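Local coordinates for protein beta-1,4-mannanase (Aplysia kurodai, PDB 3VUP) that hydrolyses beta-1,4-mannan, probably by cutting internal mannosidic links, and serves in the digestive fluid of the sea hare, at residues F256-W270 and K287-G300. Sequence-based numbering, arbitrary orientation.
Sequences FDFYQFHSYSWQGKW and KPIVVGEFWEQDGG. With SO4 (sulfate ion), chain F; SO4 (sulfate ion), chain D.
Y264 OH donates to E293 OE1 at 2.6 Å, the shortest polar bond of the contact, on the anti side and 27° out of the carboxylate plane. E293 OE2 pairs with R60 and is also hydrogen-bonded to a bound Tris molecule, probably from the crystallisation liquor. The E293 chain runs extended beyond CG, which carries its carboxylate across the H262 ring to Y264 OH. Ring and carboxylate are stacked, their planes 18° apart. E293 CG sits 3.5 Å from the centroid of the H262 ring, almost on its normal. H262 is fixed at both nitrogens: NE2 donates in the ring plane to Q260 OE1 at 2.8 Å, and ND1 bonds to E162. With an alanine in place of H262, the E293 side chain would probably lose its stacking partner, and Q260 OE1 and E162 this bond. Parallel strands 259-262 and 289-293 are neighbours in the closed eight-stranded TIM barrel. V290 N donates to Y259 O, and V290 O accepts from F261 N at 2.8 Å. On the opposite sheet face I289 CG2 packs over the F261 ring. The Y264 ring meets W295 in an offset edge-to-face pair, planes at 80°. E293, on the seventh barrel strand, matches the nucleophile position of clan GH-A, consistent with a catalytic carboxylate oriented by Y264 and R60.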
loop_
_atom_site.group_PDB
_atom_site.type_symbol
_atom_site.label_atom_id
_atom_site.label_comp_id
_atom_site.label_asym_id
_atom_site.label_seq_id
_atom_site.Cartn_x
_atom_site.Cartn_y
_atom_site.Cartn_z
ATOM N N PHE A 256 2.204 -11.632 -1.448
ATOM C CA PHE A 256 2.759 -10.466 -0.786
ATOM C C PHE A 256 4.039 -10.802 -0.043
ATOM O O PHE A 256 4.167 -11.861 0.567
ATOM C CB PHE A 256 1.724 -9.865 0.163
ATOM C CG PHE A 256 0.508 -9.370 -0.545
ATOM C CD1 PHE A 256 0.641 -8.486 -1.608
ATOM C CD2 PHE A 256 -0.764 -9.815 -0.205
ATOM C CE1 PHE A 256 -0.462 -8.037 -2.302
ATOM C CE2 PHE A 256 -1.874 -9.366 -0.905
ATOM C CZ PHE A 256 -1.724 -8.484 -1.955
ATOM N N ASP A 257 4.993 -9.884 -0.105
ATOM C CA ASP A 257 6.219 -9.991 0.679
ATOM C C ASP A 257 6.055 -9.493 2.107
ATOM O O ASP A 257 6.732 -9.964 3.018
ATOM C CB ASP A 257 7.339 -9.223 -0.011
ATOM C CG ASP A 257 7.650 -9.796 -1.360
ATOM O OD1 ASP A 257 8.411 -10.788 -1.382
ATOM O OD2 ASP A 257 7.113 -9.292 -2.374
ATOM N N PHE A 258 5.168 -8.525 2.294
ATOM C CA PHE A 258 4.878 -8.021 3.621
ATOM C C PHE A 258 3.449 -7.558 3.656
ATOM O O PHE A 258 2.853 -7.240 2.623
ATOM C CB PHE A 258 5.855 -6.924 4.070
ATOM C CG PHE A 258 5.802 -5.635 3.280
ATOM C CD1 PHE A 258 5.056 -4.548 3.733
ATOM C CD2 PHE A 258 6.576 -5.477 2.143
ATOM C CE1 PHE A 258 5.069 -3.336 3.051
ATOM C CE2 PHE A 258 6.599 -4.268 1.458
ATOM C CZ PHE A 258 5.850 -3.192 1.916
ATOM N N TYR A 259 2.876 -7.584 4.851
ATOM C CA TYR A 259 1.523 -7.128 5.062
ATOM C C TYR A 259 1.519 -5.681 5.557
ATOM O O TYR A 259 2.513 -5.187 6.095
ATOM C CB TYR A 259 0.838 -8.034 6.067
ATOM C CG TYR A 259 0.576 -9.454 5.614
ATOM C CD1 TYR A 259 -0.164 -9.724 4.469
ATOM C CD2 TYR A 259 1.006 -10.535 6.379
ATOM C CE1 TYR A 259 -0.450 -11.033 4.094
ATOM C CE2 TYR A 259 0.713 -11.848 6.014
ATOM C CZ TYR A 259 -0.019 -12.092 4.877
ATOM O OH TYR A 259 -0.343 -13.380 4.505
ATOM N N GLN A 260 0.383 -5.021 5.372
ATOM C CA GLN A 260 0.240 -3.609 5.690
ATOM C C GLN A 260 -1.149 -3.378 6.257
ATOM O O GLN A 260 -2.142 -3.544 5.561
ATOM C CB GLN A 260 0.439 -2.765 4.432
ATOM C CG GLN A 260 0.289 -1.276 4.706
ATOM C CD GLN A 260 0.004 -0.430 3.483
ATOM O OE1 GLN A 260 -0.599 0.638 3.599
ATOM N NE2 GLN A 260 0.419 -0.895 2.305
ATOM N N PHE A 261 -1.204 -3.039 7.540
ATOM C CA PHE A 261 -2.469 -2.780 8.226
ATOM C C PHE A 261 -2.709 -1.277 8.328
ATOM O O PHE A 261 -1.790 -0.518 8.633
ATOM C CB PHE A 261 -2.417 -3.262 9.678
ATOM C CG PHE A 261 -2.265 -4.757 9.890
ATOM C CD1 PHE A 261 -2.415 -5.699 8.883
ATOM C CD2 PHE A 261 -2.001 -5.205 11.176
ATOM C CE1 PHE A 261 -2.279 -7.067 9.164
ATOM C CE2 PHE A 261 -1.878 -6.549 11.462
ATOM C CZ PHE A 261 -2.024 -7.482 10.458
ATOM N N HIS A 262 -3.957 -0.852 8.149
ATOM C CA HIS A 262 -4.358 0.491 8.544
ATOM C C HIS A 262 -5.111 0.389 9.860
ATOM O O HIS A 262 -5.786 -0.609 10.112
ATOM C CB HIS A 262 -5.228 1.126 7.468
ATOM C CG HIS A 262 -4.547 1.200 6.146
ATOM N ND1 HIS A 262 -5.208 1.538 4.982
ATOM C CD2 HIS A 262 -3.260 0.975 5.795
ATOM C CE1 HIS A 262 -4.355 1.516 3.976
ATOM N NE2 HIS A 262 -3.168 1.167 4.440
ATOM N N SER A 263 -4.989 1.408 10.702
ATOM C CA SER A 263 -5.681 1.363 11.977
ATOM C C SER A 263 -6.126 2.730 12.446
ATOM O O SER A 263 -5.314 3.626 12.668
ATOM C CB SER A 263 -4.813 0.696 13.046
ATOM O OG SER A 263 -5.522 0.541 14.270
ATOM N N TYR A 264 -7.435 2.851 12.630
ATOM C CA TYR A 264 -8.070 4.071 13.093
ATOM C C TYR A 264 -9.074 3.723 14.181
ATOM O O TYR A 264 -9.810 2.743 14.074
ATOM C CB TYR A 264 -8.811 4.735 11.938
ATOM C CG TYR A 264 -7.946 5.211 10.795
ATOM C CD1 TYR A 264 -7.316 6.450 10.847
ATOM C CD2 TYR A 264 -7.769 4.435 9.657
ATOM C CE1 TYR A 264 -6.552 6.912 9.803
ATOM C CE2 TYR A 264 -6.993 4.888 8.604
ATOM C CZ TYR A 264 -6.393 6.136 8.678
ATOM O OH TYR A 264 -5.642 6.639 7.642
ATOM N N SER A 265 -9.118 4.540 15.221
ATOM C CA SER A 265 -10.187 4.427 16.202
ATOM C C SER A 265 -11.502 4.924 15.601
ATOM O O SER A 265 -11.495 5.679 14.623
ATOM C CB SER A 265 -9.845 5.183 17.497
ATOM O OG SER A 265 -9.651 6.575 17.289
ATOM N N TRP A 266 -12.616 4.475 16.176
ATOM C CA TRP A 266 -13.938 4.915 15.765
ATOM C C TRP A 266 -14.621 5.527 16.971
ATOM O O TRP A 266 -14.712 4.887 18.024
ATOM C CB TRP A 266 -14.764 3.739 15.239
ATOM C CG TRP A 266 -16.218 4.060 15.074
ATOM C CD1 TRP A 266 -17.255 3.548 15.795
ATOM C CD2 TRP A 266 -16.795 4.985 14.141
ATOM N NE1 TRP A 266 -18.445 4.080 15.355
ATOM C CE2 TRP A 266 -18.190 4.964 14.339
ATOM C CE3 TRP A 266 -16.268 5.821 13.149
ATOM C CZ2 TRP A 266 -19.065 5.755 13.592
ATOM C CZ3 TRP A 266 -17.140 6.601 12.401
ATOM C CH2 TRP A 266 -18.521 6.563 12.629
ATOM N N GLN A 267 -15.067 6.774 16.829
ATOM C CA GLN A 267 -15.710 7.490 17.924
ATOM C C GLN A 267 -14.834 7.453 19.175
ATOM O O GLN A 267 -15.314 7.314 20.300
ATOM C CB GLN A 267 -17.118 6.948 18.186
ATOM C CG GLN A 267 -18.017 7.085 16.969
ATOM C CD GLN A 267 -19.459 6.715 17.256
ATOM O OE1 GLN A 267 -19.753 6.022 18.227
ATOM N NE2 GLN A 267 -20.367 7.181 16.409
ATOM N N GLY A 268 -13.531 7.587 18.949
ATOM C CA GLY A 268 -12.570 7.654 20.030
ATOM C C GLY A 268 -12.089 6.324 20.580
ATOM O O GLY A 268 -11.242 6.311 21.473
ATOM N N LYS A 269 -12.606 5.214 20.061
ATOM C CA LYS A 269 -12.316 3.902 20.636
ATOM C C LYS A 269 -11.657 2.954 19.649
ATOM O O LYS A 269 -12.110 2.807 18.512
ATOM C CB LYS A 269 -13.602 3.260 21.152
ATOM C CG LYS A 269 -14.274 4.048 22.256
ATOM C CD LYS A 269 -15.565 3.375 22.693
ATOM C CE LYS A 269 -16.205 4.098 23.869
ATOM N NZ LYS A 269 -17.425 3.399 24.367
ATOM N N TRP A 270 -10.596 2.294 20.100
ATOM C CA TRP A 270 -9.971 1.231 19.318
ATOM C C TRP A 270 -10.880 0.009 19.291
ATOM O O TRP A 270 -11.457 -0.353 20.317
ATOM C CB TRP A 270 -8.630 0.836 19.927
ATOM C CG TRP A 270 -7.589 1.899 19.867
ATOM C CD1 TRP A 270 -6.999 2.530 20.922
ATOM C CD2 TRP A 270 -6.997 2.448 18.686
ATOM N NE1 TRP A 270 -6.072 3.439 20.470
ATOM C CE2 TRP A 270 -6.056 3.412 19.101
ATOM C CE3 TRP A 270 -7.169 2.216 17.317
ATOM C CZ2 TRP A 270 -5.289 4.142 18.200
ATOM C CZ3 TRP A 270 -6.414 2.948 16.421
ATOM C CH2 TRP A 270 -5.479 3.900 16.868
ATOM N N LYS A 287 5.021 -12.704 7.926
ATOM C CA LYS A 287 5.674 -11.671 7.132
ATOM C C LYS A 287 5.778 -10.429 8.008
ATOM O O LYS A 287 5.017 -10.289 8.961
ATOM C CB LYS A 287 4.851 -11.310 5.882
ATOM C CG LYS A 287 4.364 -12.472 5.038
ATOM C CD LYS A 287 3.571 -11.968 3.825
ATOM C CE LYS A 287 2.852 -13.088 3.087
ATOM N NZ LYS A 287 3.821 -13.998 2.418
ATOM N N PRO A 288 6.688 -9.505 7.668
ATOM C CA PRO A 288 6.673 -8.207 8.346
ATOM C C PRO A 288 5.306 -7.544 8.209
ATOM O O PRO A 288 4.647 -7.692 7.172
ATOM C CB PRO A 288 7.741 -7.409 7.592
ATOM C CG PRO A 288 8.650 -8.446 6.995
ATOM C CD PRO A 288 7.743 -9.588 6.645
ATOM N N ILE A 289 4.897 -6.828 9.253
ATOM C CA ILE A 289 3.629 -6.107 9.256
ATOM C C ILE A 289 3.911 -4.619 9.446
ATOM O O ILE A 289 4.383 -4.193 10.507
ATOM C CB ILE A 289 2.710 -6.577 10.398
ATOM C CG1 ILE A 289 2.408 -8.078 10.291
ATOM C CG2 ILE A 289 1.432 -5.747 10.428
ATOM C CD1 ILE A 289 1.774 -8.648 11.553
ATOM N N VAL A 290 3.617 -3.834 8.415
ATOM C CA VAL A 290 3.718 -2.384 8.498
ATOM C C VAL A 290 2.371 -1.817 8.933
ATOM O O VAL A 290 1.340 -2.229 8.409
ATOM C CB VAL A 290 4.122 -1.797 7.131
ATOM C CG1 VAL A 290 4.030 -0.267 7.116
ATOM C CG2 VAL A 290 5.524 -2.254 6.771
ATOM N N VAL A 291 2.363 -0.905 9.904
ATOM C CA VAL A 291 1.158 -0.150 10.208
ATOM C C VAL A 291 1.200 1.075 9.291
ATOM O O VAL A 291 1.890 2.065 9.566
ATOM C CB VAL A 291 1.056 0.219 11.699
ATOM C CG1 VAL A 291 -0.233 0.977 11.956
ATOM C CG2 VAL A 291 1.111 -1.039 12.554
ATOM N N GLY A 292 0.507 0.955 8.162
ATOM C CA GLY A 292 0.690 1.834 7.022
ATOM C C GLY A 292 -0.223 3.043 6.913
ATOM O O GLY A 292 -0.049 3.833 5.986
ATOM N N GLU A 293 -1.179 3.185 7.832
ATOM C CA GLU A 293 -1.952 4.425 7.990
ATOM C C GLU A 293 -2.415 4.533 9.425
ATOM O O GLU A 293 -2.847 3.537 10.005
ATOM C CB GLU A 293 -3.217 4.451 7.133
ATOM C CG GLU A 293 -3.043 4.584 5.640
ATOM C CD GLU A 293 -4.370 4.726 4.914
ATOM O OE1 GLU A 293 -5.396 5.037 5.574
ATOM O OE2 GLU A 293 -4.377 4.538 3.677
ATOM N N PHE A 294 -2.369 5.756 9.952
ATOM C CA PHE A 294 -2.940 6.120 11.239
ATOM C C PHE A 294 -2.782 7.625 11.390
ATOM O O PHE A 294 -1.947 8.231 10.708
ATOM C CB PHE A 294 -2.238 5.402 12.404
ATOM C CG PHE A 294 -0.758 5.693 12.520
ATOM C CD1 PHE A 294 -0.282 6.714 13.335
ATOM C CD2 PHE A 294 0.163 4.916 11.832
ATOM C CE1 PHE A 294 1.074 6.958 13.449
ATOM C CE2 PHE A 294 1.523 5.151 11.944
ATOM C CZ PHE A 294 1.982 6.177 12.758
ATOM N N TRP A 295 -3.571 8.227 12.277
ATOM C CA TRP A 295 -3.369 9.628 12.625
ATOM C C TRP A 295 -3.976 9.944 13.981
ATOM O O TRP A 295 -4.802 9.192 14.496
ATOM C CB TRP A 295 -3.853 10.607 11.548
ATOM C CG TRP A 295 -5.308 10.572 11.173
ATOM C CD1 TRP A 295 -6.302 9.774 11.672
ATOM C CD2 TRP A 295 -5.915 11.409 10.193
ATOM N NE1 TRP A 295 -7.493 10.058 11.033
ATOM C CE2 TRP A 295 -7.271 11.049 10.112
ATOM C CE3 TRP A 295 -5.427 12.404 9.348
ATOM C CZ2 TRP A 295 -8.156 11.686 9.241
ATOM C CZ3 TRP A 295 -6.298 13.030 8.484
ATOM C CH2 TRP A 295 -7.648 12.663 8.428
ATOM N N GLU A 296 -3.564 11.067 14.556
ATOM C CA GLU A 296 -3.925 11.377 15.928
ATOM C C GLU A 296 -5.422 11.614 16.121
ATOM O O GLU A 296 -5.983 11.236 17.151
ATOM C CB GLU A 296 -3.114 12.579 16.422
ATOM C CG GLU A 296 -3.344 12.923 17.886
ATOM C CD GLU A 296 -2.419 14.012 18.424
ATOM O OE1 GLU A 296 -2.879 14.807 19.263
ATOM O OE2 GLU A 296 -1.225 14.056 18.075
ATOM N N GLN A 297 -6.080 12.222 15.139
ATOM C CA GLN A 297 -7.494 12.530 15.322
ATOM C C GLN A 297 -8.356 11.273 15.484
ATOM O O GLN A 297 -9.447 11.343 16.044
ATOM C CB GLN A 297 -8.046 13.419 14.210
ATOM C CG GLN A 297 -8.165 12.765 12.865
ATOM C CD GLN A 297 -9.153 13.504 12.001
ATOM O OE1 GLN A 297 -8.920 14.658 11.632
ATOM N NE2 GLN A 297 -10.280 12.861 11.698
ATOM N N ASP A 298 -7.864 10.132 15.005
ATOM C CA ASP A 298 -8.510 8.845 15.251
ATOM C C ASP A 298 -7.480 7.897 15.860
ATOM O O ASP A 298 -7.246 6.785 15.369
ATOM C CB ASP A 298 -9.120 8.267 13.978
ATOM C CG ASP A 298 -10.231 9.141 13.425
ATOM O OD1 ASP A 298 -11.309 9.221 14.064
ATOM O OD2 ASP A 298 -10.027 9.758 12.354
ATOM N N GLY A 299 -6.866 8.363 16.944
ATOM C CA GLY A 299 -5.810 7.636 17.626
ATOM C C GLY A 299 -6.178 7.181 19.027
ATOM O O GLY A 299 -5.301 6.878 19.831
ATOM N N GLY A 300 -7.474 7.119 19.321
ATOM C CA GLY A 300 -7.944 6.564 20.577
ATOM C C GLY A 300 -7.475 7.295 21.819
ATOM O O GLY A 300 -7.518 6.735 22.910
HETATM S S SO4 F . -3.100 14.191 13.024
HETATM O O1 SO4 F . -3.340 14.159 11.603
HETATM O O2 SO4 F . -1.842 13.555 13.057
HETATM O O3 SO4 F . -2.736 15.520 13.470
HETATM O O4 SO4 F . -4.329 13.795 13.695
HETATM S S SO4 D . 1.465 -15.927 6.674
HETATM O O1 SO4 D . 2.289 -17.009 6.157
HETATM O O2 SO4 D . 2.272 -14.721 6.773
HETATM O O3 SO4 D . 0.353 -15.674 5.777
HETATM O O4 SO4 D . 0.996 -16.288 8.010
HETATM O O HOH W 1 -5.166 6.261 13.573
HETATM O O HOH W 2 -11.763 8.103 16.717
HETATM O O HOH W 3 -14.165 8.355 14.500
HETATM O O HOH W 4 -9.450 5.015 24.086
HETATM O O HOH W 5 -5.400 4.702 23.067
#